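Local atomic coordinates of saframycin Mx1 synthetase B (PDB entry 3KXW), a protein that belongs to the AMP-binding enzyme family of the ANL clan and holds 5'-O-[(S)-(dodecanoyloxy)(hydroxy)phosphoryl]adenosine in its ligand pocket. Residues H218-L223 with A332-T337; P325-A330 with T440-F445; T201-N206 with T293-A298. All coordinates share one frame; numbering follows the deposited sequence.

Contact 1. Residues H218-L223 with A332-T337. With 1ZZ (5'-O-[(S)-(dodecanoyloxy)(hydroxy)phosphoryl]adenosine), chain B.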
loop_
_atom_site.group_PDB
_atom_site.type_symbol
_atom_site.label_atom_id
_atom_site.label_comp_id
_atom_site.label_asym_id
_atom_site.label_seq_id
_atom_site.Cartn_x
_atom_site.Cartn_y
_atom_site.Cartn_z
ATOM N N HIS A 218 0.007 7.375 -0.218
ATOM C CA HIS A 218 -1.358 7.437 0.330
ATOM C C HIS A 218 -1.857 6.079 0.885
ATOM O O HIS A 218 -3.040 5.908 1.226
ATOM C CB HIS A 218 -2.336 7.932 -0.727
ATOM C CG HIS A 218 -1.837 9.102 -1.534
ATOM N ND1 HIS A 218 -2.125 10.412 -1.207
ATOM C CD2 HIS A 218 -1.100 9.154 -2.668
ATOM C CE1 HIS A 218 -1.593 11.219 -2.110
ATOM N NE2 HIS A 218 -0.960 10.481 -3.005
ATOM N N HIS A 219 -0.952 5.110 0.923
ATOM C CA HIS A 219 -1.199 3.808 1.547
ATOM C C HIS A 219 -0.193 3.713 2.717
ATOM O O HIS A 219 0.893 4.278 2.649
ATOM C CB HIS A 219 -0.964 2.713 0.505
ATOM C CG HIS A 219 -1.055 1.318 1.042
ATOM N ND1 HIS A 219 0.051 0.613 1.473
ATOM C CD2 HIS A 219 -2.118 0.495 1.210
ATOM C CE1 HIS A 219 -0.327 -0.588 1.877
ATOM N NE2 HIS A 219 -1.639 -0.683 1.732
ATOM N N ASP A 220 -0.573 3.042 3.798
ATOM C CA ASP A 220 0.293 2.905 4.968
ATOM C C ASP A 220 1.760 2.503 4.693
ATOM O O ASP A 220 2.662 3.124 5.221
ATOM C CB ASP A 220 -0.330 1.978 6.020
ATOM C CG ASP A 220 -0.700 0.622 5.467
ATOM O OD1 ASP A 220 -0.246 0.287 4.343
ATOM O OD2 ASP A 220 -1.435 -0.118 6.174
HETATM N N MSE A 221 2.001 1.487 3.879
HETATM C CA MSE A 221 3.372 1.031 3.654
HETATM C C MSE A 221 4.313 2.111 3.098
HETATM O O MSE A 221 5.412 2.331 3.614
HETATM C CB MSE A 221 3.363 -0.189 2.728
HETATM C CG MSE A 221 4.518 -1.105 2.950
HETATM SE SE MSE A 221 4.161 -2.972 2.332
HETATM C CE MSE A 221 3.727 -2.525 0.497
ATOM N N GLY A 222 3.872 2.784 2.037
ATOM C CA GLY A 222 4.673 3.809 1.389
ATOM C C GLY A 222 4.794 5.073 2.234
ATOM O O GLY A 222 5.760 5.825 2.091
ATOM N N LEU A 223 3.819 5.320 3.112
ATOM C CA LEU A 223 3.879 6.486 4.001
ATOM C C LEU A 223 4.669 6.154 5.280
ATOM O O LEU A 223 5.683 6.784 5.578
ATOM C CB LEU A 223 2.456 6.959 4.378
ATOM C CG LEU A 223 2.410 8.039 5.470
ATOM C CD1 LEU A 223 3.217 9.276 5.070
ATOM C CD2 LEU A 223 0.967 8.415 5.840
ATOM N N ALA A 332 -3.262 -1.514 12.750
ATOM C CA ALA A 332 -2.160 -1.722 13.682
ATOM C C ALA A 332 -0.978 -0.813 13.337
ATOM O O ALA A 332 0.179 -1.122 13.641
ATOM C CB ALA A 332 -1.736 -3.174 13.700
ATOM N N THR A 333 -1.307 0.332 12.738
ATOM C CA THR A 333 -0.355 1.307 12.240
ATOM C C THR A 333 0.349 0.782 11.005
ATOM O O THR A 333 0.131 1.288 9.914
ATOM C CB THR A 333 0.636 1.801 13.337
ATOM O OG1 THR A 333 -0.117 2.387 14.405
ATOM C CG2 THR A 333 1.527 2.843 12.790
ATOM N N LEU A 334 1.169 -0.255 11.158
ATOM C CA LEU A 334 1.706 -0.900 9.965
ATOM C C LEU A 334 2.214 -2.287 10.275
ATOM O O LEU A 334 1.512 -3.260 10.045
ATOM C CB LEU A 334 2.812 -0.069 9.317
ATOM C CG LEU A 334 3.309 -0.619 7.967
ATOM C CD1 LEU A 334 2.230 -0.494 6.898
ATOM C CD2 LEU A 334 4.573 0.132 7.562
ATOM N N LEU A 335 3.428 -2.380 10.797
ATOM C CA LEU A 335 4.128 -3.677 10.838
ATOM C C LEU A 335 3.705 -4.535 12.021
ATOM O O LEU A 335 3.813 -4.085 13.159
ATOM C CB LEU A 335 5.644 -3.436 10.879
ATOM C CG LEU A 335 6.553 -4.652 11.006
ATOM C CD1 LEU A 335 6.444 -5.577 9.756
ATOM C CD2 LEU A 335 7.996 -4.190 11.251
ATOM N N VAL A 336 3.278 -5.775 11.746
ATOM C CA VAL A 336 2.803 -6.721 12.775
ATOM C C VAL A 336 3.725 -7.929 12.899
ATOM O O VAL A 336 4.100 -8.301 14.011
ATOM C CB VAL A 336 1.349 -7.189 12.491
ATOM C CG1 VAL A 336 0.884 -8.301 13.472
ATOM C CG2 VAL A 336 0.414 -5.994 12.581
ATOM N N THR A 337 4.100 -8.527 11.767
ATOM C CA THR A 337 5.047 -9.650 11.783
ATOM C C THR A 337 6.138 -9.491 10.732
ATOM O O THR A 337 5.916 -8.894 9.692
ATOM C CB THR A 337 4.350 -11.038 11.545
ATOM O OG1 THR A 337 3.890 -11.146 10.191
ATOM C CG2 THR A 337 3.176 -11.223 12.468
HETATM P P 1ZZ B . -3.709 -2.196 4.595
HETATM C C1 1ZZ B . 10.686 0.200 5.630
HETATM N N1 1ZZ B . -2.005 -8.359 3.946
HETATM O O1 1ZZ B . -1.006 -3.743 3.639
HETATM C C2 1ZZ B . 9.506 -0.627 5.102
HETATM N N2 1ZZ B . 0.161 -8.285 4.494
HETATM O O2 1ZZ B . -2.077 -2.073 4.892
HETATM C C3 1ZZ B . 8.774 -1.371 6.226
HETATM N N3 1ZZ B . -2.118 -10.898 3.300
HETATM O O3 1ZZ B . -4.434 -1.704 5.748
HETATM C C4 1ZZ B . 7.379 -1.818 5.766
HETATM N N4 1ZZ B . 0.034 -11.959 3.525
HETATM O O4 1ZZ B . -4.043 -1.311 3.287
HETATM C C5 1ZZ B . 6.783 -2.925 6.652
HETATM N N5 1ZZ B . 1.963 -10.916 4.330
HETATM O O5 1ZZ B . -4.144 -3.768 4.248
HETATM C C6 1ZZ B . 5.456 -3.378 6.028
HETATM O O6 1ZZ B . -3.564 -6.466 3.568
HETATM C C7 1ZZ B . 4.653 -4.589 6.566
HETATM O O7 1ZZ B . -5.256 -8.630 4.527
HETATM C C8 1ZZ B . 3.405 -5.070 5.802
HETATM O O8 1ZZ B . -5.310 -7.082 6.459
HETATM C C9 1ZZ B . 2.202 -4.203 6.207
HETATM C C10 1ZZ B . 1.124 -4.055 5.107
HETATM C C11 1ZZ B . 0.129 -2.945 5.550
HETATM C C12 1ZZ B . -1.243 -3.231 4.911
HETATM C C13 1ZZ B . -3.815 -4.825 5.123
HETATM C C14 1ZZ B . -4.256 -6.039 4.588
HETATM C C15 1ZZ B . -4.264 -7.210 5.636
HETATM C C16 1ZZ B . -4.259 -8.313 4.910
HETATM C C17 1ZZ B . -3.329 -7.931 3.864
HETATM C C18 1ZZ B . -0.889 -7.557 4.418
HETATM C C19 1ZZ B . -0.222 -9.647 4.016
HETATM C C20 1ZZ B . -1.495 -9.683 3.750
HETATM C C21 1ZZ B . -1.393 -11.979 3.146
HETATM C C22 1ZZ B . 0.582 -10.928 3.920
#

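Contact 2. Residues P325-A330 with T440-F445. With 1ZZ (5'-O-[(S)-(dodecanoyloxy)(hydroxy)phosphoryl]adenosine), chain B.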
loop_
_atom_site.group_PDB
_atom_site.type_symbol
_atom_site.label_atom_id
_atom_site.label_comp_id
_atom_site.label_asym_id
_atom_site.label_seq_id
_atom_site.Cartn_x
_atom_site.Cartn_y
_atom_site.Cartn_z
ATOM N N PRO A 325 9.431 -11.302 3.696
ATOM C CA PRO A 325 7.973 -11.315 3.835
ATOM C C PRO A 325 7.594 -10.653 5.147
ATOM O O PRO A 325 8.302 -10.806 6.138
ATOM C CB PRO A 325 7.629 -12.810 3.865
ATOM C CG PRO A 325 8.779 -13.474 3.175
ATOM C CD PRO A 325 9.988 -12.654 3.533
ATOM N N CYS A 326 6.498 -9.907 5.156
ATOM C CA CYS A 326 6.036 -9.287 6.400
ATOM C C CYS A 326 4.540 -9.086 6.308
ATOM O O CYS A 326 3.979 -9.051 5.208
ATOM C CB CYS A 326 6.749 -7.936 6.656
ATOM S SG CYS A 326 6.888 -6.828 5.242
ATOM N N TYR A 327 3.899 -8.922 7.458
ATOM C CA TYR A 327 2.444 -8.788 7.503
ATOM C C TYR A 327 2.080 -7.581 8.366
ATOM O O TYR A 327 2.776 -7.262 9.315
ATOM C CB TYR A 327 1.826 -10.055 8.101
ATOM C CG TYR A 327 0.392 -9.878 8.592
ATOM C CD1 TYR A 327 -0.678 -9.940 7.713
ATOM C CD2 TYR A 327 0.120 -9.649 9.936
ATOM C CE1 TYR A 327 -1.996 -9.787 8.156
ATOM C CE2 TYR A 327 -1.193 -9.492 10.372
ATOM C CZ TYR A 327 -2.232 -9.575 9.491
ATOM O OH TYR A 327 -3.522 -9.414 9.957
ATOM N N GLY A 328 1.008 -6.902 8.003
ATOM C CA GLY A 328 0.498 -5.815 8.824
ATOM C C GLY A 328 -0.754 -5.215 8.217
ATOM O O GLY A 328 -1.239 -5.681 7.180
ATOM N N LEU A 329 -1.280 -4.196 8.881
ATOM C CA LEU A 329 -2.472 -3.487 8.412
ATOM C C LEU A 329 -2.569 -2.124 9.070
ATOM O O LEU A 329 -1.960 -1.885 10.111
ATOM C CB LEU A 329 -3.767 -4.269 8.617
ATOM C CG LEU A 329 -4.166 -5.181 9.788
ATOM C CD1 LEU A 329 -3.214 -5.263 10.995
ATOM C CD2 LEU A 329 -5.651 -5.062 10.176
ATOM N N ALA A 330 -3.353 -1.244 8.463
ATOM C CA ALA A 330 -3.413 0.148 8.907
ATOM C C ALA A 330 -3.918 0.244 10.343
ATOM O O ALA A 330 -3.505 1.119 11.086
ATOM C CB ALA A 330 -4.301 0.941 7.995
ATOM N N THR A 440 -8.418 -8.561 12.890
ATOM C CA THR A 440 -7.945 -8.123 11.577
ATOM C C THR A 440 -8.850 -8.486 10.407
ATOM O O THR A 440 -8.743 -7.902 9.323
ATOM C CB THR A 440 -6.546 -8.675 11.291
ATOM O OG1 THR A 440 -6.604 -10.110 11.212
ATOM C CG2 THR A 440 -5.601 -8.277 12.428
ATOM N N GLY A 441 -9.698 -9.486 10.599
ATOM C CA GLY A 441 -10.435 -10.041 9.476
ATOM C C GLY A 441 -9.627 -11.030 8.657
ATOM O O GLY A 441 -10.140 -11.621 7.712
ATOM N N ASP A 442 -8.362 -11.208 9.026
ATOM C CA ASP A 442 -7.451 -12.129 8.347
ATOM C C ASP A 442 -7.417 -13.502 9.015
ATOM O O ASP A 442 -7.491 -13.595 10.237
ATOM C CB ASP A 442 -6.039 -11.542 8.339
ATOM C CG ASP A 442 -5.944 -10.282 7.530
ATOM O OD1 ASP A 442 -6.511 -10.255 6.420
ATOM O OD2 ASP A 442 -5.304 -9.314 7.992
ATOM N N LEU A 443 -7.305 -14.567 8.215
ATOM C CA LEU A 443 -7.179 -15.915 8.764
ATOM C C LEU A 443 -5.733 -16.378 8.597
ATOM O O LEU A 443 -5.087 -16.054 7.606
ATOM C CB LEU A 443 -8.079 -16.907 8.038
ATOM C CG LEU A 443 -9.589 -16.746 8.207
ATOM C CD1 LEU A 443 -10.332 -17.755 7.347
ATOM C CD2 LEU A 443 -9.981 -16.896 9.668
ATOM N N GLY A 444 -5.240 -17.120 9.570
ATOM C CA GLY A 444 -3.917 -17.710 9.459
ATOM C C GLY A 444 -3.659 -18.625 10.638
ATOM O O GLY A 444 -4.544 -18.905 11.435
ATOM N N PHE A 445 -2.415 -19.050 10.754
ATOM C CA PHE A 445 -2.022 -19.907 11.839
ATOM C C PHE A 445 -0.581 -19.644 12.227
ATOM O O PHE A 445 0.200 -19.152 11.434
ATOM C CB PHE A 445 -2.241 -21.380 11.452
ATOM C CG PHE A 445 -1.384 -21.863 10.292
ATOM C CD1 PHE A 445 -0.167 -22.494 10.516
ATOM C CD2 PHE A 445 -1.821 -21.717 8.986
ATOM C CE1 PHE A 445 0.620 -22.965 9.446
ATOM C CE2 PHE A 445 -1.047 -22.168 7.917
ATOM C CZ PHE A 445 0.178 -22.803 8.157
HETATM P P 1ZZ B . -3.709 -2.196 4.595
HETATM C C1 1ZZ B . 10.686 0.200 5.630
HETATM N N1 1ZZ B . -2.005 -8.359 3.946
HETATM O O1 1ZZ B . -1.006 -3.743 3.639
HETATM C C2 1ZZ B . 9.506 -0.627 5.102
HETATM N N2 1ZZ B . 0.161 -8.285 4.494
HETATM O O2 1ZZ B . -2.077 -2.073 4.892
HETATM C C3 1ZZ B . 8.774 -1.371 6.226
HETATM N N3 1ZZ B . -2.118 -10.898 3.300
HETATM O O3 1ZZ B . -4.434 -1.704 5.748
HETATM C C4 1ZZ B . 7.379 -1.818 5.766
HETATM N N4 1ZZ B . 0.034 -11.959 3.525
HETATM O O4 1ZZ B . -4.043 -1.311 3.287
HETATM C C5 1ZZ B . 6.783 -2.925 6.652
HETATM N N5 1ZZ B . 1.963 -10.916 4.330
HETATM O O5 1ZZ B . -4.144 -3.768 4.248
HETATM C C6 1ZZ B . 5.456 -3.378 6.028
HETATM O O6 1ZZ B . -3.564 -6.466 3.568
HETATM C C7 1ZZ B . 4.653 -4.589 6.566
HETATM O O7 1ZZ B . -5.256 -8.630 4.527
HETATM C C8 1ZZ B . 3.405 -5.070 5.802
HETATM O O8 1ZZ B . -5.310 -7.082 6.459
HETATM C C9 1ZZ B . 2.202 -4.203 6.207
HETATM C C10 1ZZ B . 1.124 -4.055 5.107
HETATM C C11 1ZZ B . 0.129 -2.945 5.550
HETATM C C12 1ZZ B . -1.243 -3.231 4.911
HETATM C C13 1ZZ B . -3.815 -4.825 5.123
HETATM C C14 1ZZ B . -4.256 -6.039 4.588
HETATM C C15 1ZZ B . -4.264 -7.210 5.636
HETATM C C16 1ZZ B . -4.259 -8.313 4.910
HETATM C C17 1ZZ B . -3.329 -7.931 3.864
HETATM C C18 1ZZ B . -0.889 -7.557 4.418
HETATM C C19 1ZZ B . -0.222 -9.647 4.016
HETATM C C20 1ZZ B . -1.495 -9.683 3.750
HETATM C C21 1ZZ B . -1.393 -11.979 3.146
HETATM C C22 1ZZ B . 0.582 -10.928 3.920
#

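Contact 3. Residues T201-N206 with T293-A298. With 1ZZ (5'-O-[(S)-(dodecanoyloxy)(hydroxy)phosphoryl]adenosine), chain B.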
loop_
_atom_site.group_PDB
_atom_site.type_symbol
_atom_site.label_atom_id
_atom_site.label_comp_id
_atom_site.label_asym_id
_atom_site.label_seq_id
_atom_site.Cartn_x
_atom_site.Cartn_y
_atom_site.Cartn_z
ATOM N N THR A 201 13.813 -1.164 14.123
ATOM C CA THR A 201 14.486 -2.224 14.854
ATOM C C THR A 201 14.429 -3.544 14.123
ATOM O O THR A 201 15.455 -4.210 13.950
ATOM C CB THR A 201 13.864 -2.410 16.229
ATOM O OG1 THR A 201 14.140 -1.252 17.010
ATOM C CG2 THR A 201 14.455 -3.620 16.909
ATOM N N SER A 202 13.225 -3.915 13.692
ATOM C CA SER A 202 12.998 -5.220 13.068
ATOM C C SER A 202 13.746 -5.330 11.733
ATOM O O SER A 202 14.228 -6.405 11.386
ATOM C CB SER A 202 11.495 -5.489 12.895
ATOM O OG SER A 202 10.839 -5.563 14.160
ATOM N N PHE A 203 13.859 -4.208 11.020
ATOM C CA PHE A 203 14.577 -4.150 9.741
ATOM C C PHE A 203 16.096 -3.972 9.904
ATOM O O PHE A 203 16.806 -3.794 8.923
ATOM C CB PHE A 203 14.009 -3.051 8.810
ATOM C CG PHE A 203 12.760 -3.475 8.060
ATOM C CD1 PHE A 203 11.582 -3.777 8.750
ATOM C CD2 PHE A 203 12.765 -3.572 6.672
ATOM C CE1 PHE A 203 10.418 -4.195 8.065
ATOM C CE2 PHE A 203 11.601 -3.977 5.978
ATOM C CZ PHE A 203 10.440 -4.281 6.688
ATOM N N HIS A 204 16.584 -4.009 11.141
ATOM C CA HIS A 204 18.016 -3.862 11.396
ATOM C C HIS A 204 18.601 -2.632 10.705
ATOM O O HIS A 204 19.675 -2.702 10.110
ATOM C CB HIS A 204 18.775 -5.107 10.930
ATOM C CG HIS A 204 18.599 -6.310 11.811
ATOM N ND1 HIS A 204 17.455 -6.550 12.540
ATOM C CD2 HIS A 204 19.415 -7.366 12.047
ATOM C CE1 HIS A 204 17.580 -7.685 13.207
ATOM N NE2 HIS A 204 18.760 -8.204 12.919
HETATM N N MSE A 205 17.893 -1.508 10.769
HETATM C CA MSE A 205 18.372 -0.273 10.156
HETATM C C MSE A 205 19.567 0.266 10.918
HETATM O O MSE A 205 19.685 0.049 12.116
HETATM C CB MSE A 205 17.261 0.779 10.145
HETATM C CG MSE A 205 16.082 0.318 9.328
HETATM SE SE MSE A 205 14.860 1.750 8.841
HETATM C CE MSE A 205 13.544 0.617 7.974
ATOM N N ASN A 206 20.433 0.970 10.214
ATOM C CA ASN A 206 21.628 1.554 10.815
ATOM C C ASN A 206 22.015 2.733 9.951
ATOM O O ASN A 206 21.226 3.150 9.098
ATOM C CB ASN A 206 22.764 0.522 10.932
ATOM C CG ASN A 206 23.175 -0.074 9.589
ATOM O OD1 ASN A 206 23.301 0.620 8.590
ATOM N ND2 ASN A 206 23.413 -1.380 9.579
ATOM N N THR A 293 17.485 -6.040 2.042
ATOM C CA THR A 293 16.128 -6.310 2.513
ATOM C C THR A 293 15.132 -5.898 1.442
ATOM O O THR A 293 14.898 -4.705 1.215
ATOM C CB THR A 293 15.799 -5.547 3.791
ATOM O OG1 THR A 293 16.748 -5.891 4.796
ATOM C CG2 THR A 293 14.385 -5.908 4.286
ATOM N N ALA A 294 14.576 -6.893 0.771
ATOM C CA ALA A 294 13.577 -6.669 -0.280
ATOM C C ALA A 294 12.259 -7.101 0.323
ATOM O O ALA A 294 11.903 -8.299 0.268
ATOM C CB ALA A 294 13.902 -7.505 -1.505
ATOM N N PHE A 295 11.540 -6.162 0.947
ATOM C CA PHE A 295 10.362 -6.593 1.706
ATOM C C PHE A 295 9.171 -6.863 0.794
ATOM O O PHE A 295 9.070 -6.306 -0.304
ATOM C CB PHE A 295 10.024 -5.641 2.861
ATOM C CG PHE A 295 9.617 -4.264 2.410
ATOM C CD1 PHE A 295 10.549 -3.236 2.340
ATOM C CD2 PHE A 295 8.295 -4.007 2.076
ATOM C CE1 PHE A 295 10.168 -1.960 1.915
ATOM C CE2 PHE A 295 7.908 -2.740 1.655
ATOM C CZ PHE A 295 8.828 -1.725 1.572
ATOM N N ASN A 296 8.323 -7.782 1.233
ATOM C CA ASN A 296 7.202 -8.235 0.449
ATOM C C ASN A 296 6.021 -8.353 1.397
ATOM O O ASN A 296 5.947 -9.296 2.187
ATOM C CB ASN A 296 7.537 -9.596 -0.170
ATOM C CG ASN A 296 6.482 -10.077 -1.134
ATOM O OD1 ASN A 296 5.385 -9.524 -1.207
ATOM N ND2 ASN A 296 6.796 -11.145 -1.864
ATOM N N GLY A 297 5.113 -7.386 1.322
ATOM C CA GLY A 297 3.946 -7.351 2.190
ATOM C C GLY A 297 2.804 -6.558 1.566
ATOM O O GLY A 297 3.025 -5.813 0.610
ATOM N N ALA A 298 1.614 -6.701 2.157
ATOM C CA ALA A 298 0.384 -5.969 1.836
ATOM C C ALA A 298 -0.627 -6.846 1.106
ATOM O O ALA A 298 -1.801 -6.479 0.951
ATOM C CB ALA A 298 0.645 -4.670 1.074
HETATM P P 1ZZ B . -3.709 -2.196 4.595
HETATM C C1 1ZZ B . 10.686 0.200 5.630
HETATM N N1 1ZZ B . -2.005 -8.359 3.946
HETATM O O1 1ZZ B . -1.006 -3.743 3.639
HETATM C C2 1ZZ B . 9.506 -0.627 5.102
HETATM N N2 1ZZ B . 0.161 -8.285 4.494
HETATM O O2 1ZZ B . -2.077 -2.073 4.892
HETATM C C3 1ZZ B . 8.774 -1.371 6.226
HETATM N N3 1ZZ B . -2.118 -10.898 3.300
HETATM O O3 1ZZ B . -4.434 -1.704 5.748
HETATM C C4 1ZZ B . 7.379 -1.818 5.766
HETATM N N4 1ZZ B . 0.034 -11.959 3.525
HETATM O O4 1ZZ B . -4.043 -1.311 3.287
HETATM C C5 1ZZ B . 6.783 -2.925 6.652
HETATM N N5 1ZZ B . 1.963 -10.916 4.330
HETATM O O5 1ZZ B . -4.144 -3.768 4.248
HETATM C C6 1ZZ B . 5.456 -3.378 6.028
HETATM O O6 1ZZ B . -3.564 -6.466 3.568
HETATM C C7 1ZZ B . 4.653 -4.589 6.566
HETATM O O7 1ZZ B . -5.256 -8.630 4.527
HETATM C C8 1ZZ B . 3.405 -5.070 5.802
HETATM O O8 1ZZ B . -5.310 -7.082 6.459
HETATM C C9 1ZZ B . 2.202 -4.203 6.207
HETATM C C10 1ZZ B . 1.124 -4.055 5.107
HETATM C C11 1ZZ B . 0.129 -2.945 5.550
HETATM C C12 1ZZ B . -1.243 -3.231 4.911
HETATM C C13 1ZZ B . -3.815 -4.825 5.123
HETATM C C14 1ZZ B . -4.256 -6.039 4.588
HETATM C C15 1ZZ B . -4.264 -7.210 5.636
HETATM C C16 1ZZ B . -4.259 -8.313 4.910
HETATM C C17 1ZZ B . -3.329 -7.931 3.864
HETATM C C18 1ZZ B . -0.889 -7.557 4.418
HETATM C C19 1ZZ B . -0.222 -9.647 4.016
HETATM C C20 1ZZ B . -1.495 -9.683 3.750
HETATM C C21 1ZZ B . -1.393 -11.979 3.146
HETATM C C22 1ZZ B . 0.582 -10.928 3.920
HETATM O O HOH W 1 18.264 -3.907 6.484
#

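Contact 1. Residues H218-L223 with A332-T337
Thr333 is the first residue of 332-337 to meet the other segment, and it does so through its backbone: its carbonyl O lies 4.0 Å from Asp220 CB. Its side chain points away, and OG1 is bonded to the carbonyl of Ser408.

Leu334 is the main partner. Its CG stands anti to the backbone N (chi1 -173°), which carries the fork toward the helix start; from there CD1 and CD2 go to different neighbours. CD1 presses on the start of helix 220-233, 3.4 Å from Asp220 CG and 3.6 Å from Met221 N. The same methyl reaches C11 of the bound 5'-O-[(S)-(dodecanoyloxy)(hydroxy)phosphoryl]adenosine, whereas CD2 rests against C4 and C5 farther along the acyl chain. Met221, a selenomethionine, meets that chain too, with SE 3.9 Å from C6. Asp220 OD1 turns back toward the helix start, where a weak bond from Met221 N, bent to 123° at the hydrogen, links the two.

Leu335 does not touch 218-223, but its CD1 comes 3.8 Å from C7 and extends the apolar wall. Beyond it, Val336 and Thr337 both face Tyr327 of the neighbouring strand in a classic beta bulge.

His219 holds the N-cap position of the helix, and its NE2 gives a weak, bent bond of 2.9 Å to the phosphate oxygen O4, with an angle of 121° at the hydrogen. The very close approach of Asp220 OD2 to O2, the oxygen bridging phosphorus and the acyl carbon, is doubtful in its detail. The contact thus has a polar and an apolar side, as expected for a ligand with a charged head and an acyl tail. Leu334 CD1 touches both the Asp220 carboxylate carbon and C11, so the polar-to-apolar change falls at this pair.

Contact 2. Residues P325-A330 with T440-F445
Leu329 and Thr440 make the closest backbone approach of the two segments, their CA atoms 7.8 Å apart, so side chains must bridge the gap. Strand 323-328 gives way to loop just before Leu329. The other segment turns a corner at Gly441, whose positive phi (81°) would jam a side chain against the preceding carbonyl O. At this corner Thr440 OG1 accepts from Asp442 N at 3.0 Å, forming an ST turn, and also bonds the backbone carbonyl of Ile402.

Tyr327 and Asp442 come from opposite directions. The tyrosine hydroxyl donates to Asp442 OD2 over 2.7 Å. The acceptor lies at the ring edge, near the ring plane, and uses its anti lone pair, with ring and carboxylate planes 77° apart. Beside this bond, Thr440 CB packs 3.4 Å from Tyr327 OH, and the Leu329 and Thr440 side chains cross at about a right angle, Leu329 CD2 3.9 Å from Thr440 CB.

The carboxylate then serves the ribose of 5'-O-[(S)-(dodecanoyloxy)(hydroxy)phosphoryl]adenosine: O7 donates to OD1 and O8 to OD2, so OD2, which also takes the tyrosine hydroxyl, accepts two bonds. Tyr327 touches the ligand itself and also helps position Asp442, and Arg456 adds a salt bridge to OD1. Cys326 O on the strand takes the adenine amino N5 at 2.9 Å, and Ala330 N, just beyond the strand, bonds the phosphate O3. A strand-to-loop segment gripping base and phosphate, paired with a TGD aspartate gripping both ribose hydroxyls, is the nucleotide site of the ANL fold.

Contact 3. Residues T201-N206 with T293-A298
Phe203 meets Phe295 from within the Schellman motif that ends helix 189-202, one residue before His204 with its positive phi. The rings form an offset edge-to-face pair, with centroids 5.9 Å apart and planes at 77°. The edge of Phe203 is directed at the face of Phe295, and its CE2 lies 3.9 Å from Phe295 CD1.

Thr293, two residues earlier on the same strand, fills in beside the pair: its methyl CG2 approaches Phe203 CD2 to 3.7 Å, the two side chains crossing at a slant. Both rings also border the acyl chain of 5'-O-[(S)-(dodecanoyloxy)(hydroxy)phosphoryl]adenosine. C2 sits over one face of Phe295, 3.5 Å above its plane and toward the rim, while Phe203 CZ comes 3.4 Å from C3. The steeply inclined rings thus each meet the chain, and Met205 CE, 3.7 Å from the terminal carbon C1, adds an apolar contact at its end.

The polar link runs through a single water, which donates to Phe203 O at 2.8 Å and also bonds Thr293 OG1 at 3.0 Å.

From the N terminus, the chain first opens contact 3 at 201-206, then contact 1 at 218-223. Contact 3 closes at 293-298 before contact 1 does, so their loops cross. Contact 2 opens at 325-330, after contact 3 has closed and while contact 1 is still pending; contact 1 closes at 332-337 and contact 2 at 440-445, a second crossing. Strands 293-296, 323-328 and 335-338 lie side by side in one mixed sheet and join all three contacts. Contacts 1 and 3 bind this sheet to helices 220-233 and 189-202, and contact 2 joins it to the antiparallel sheet containing 442-447. One ligand touches every contact.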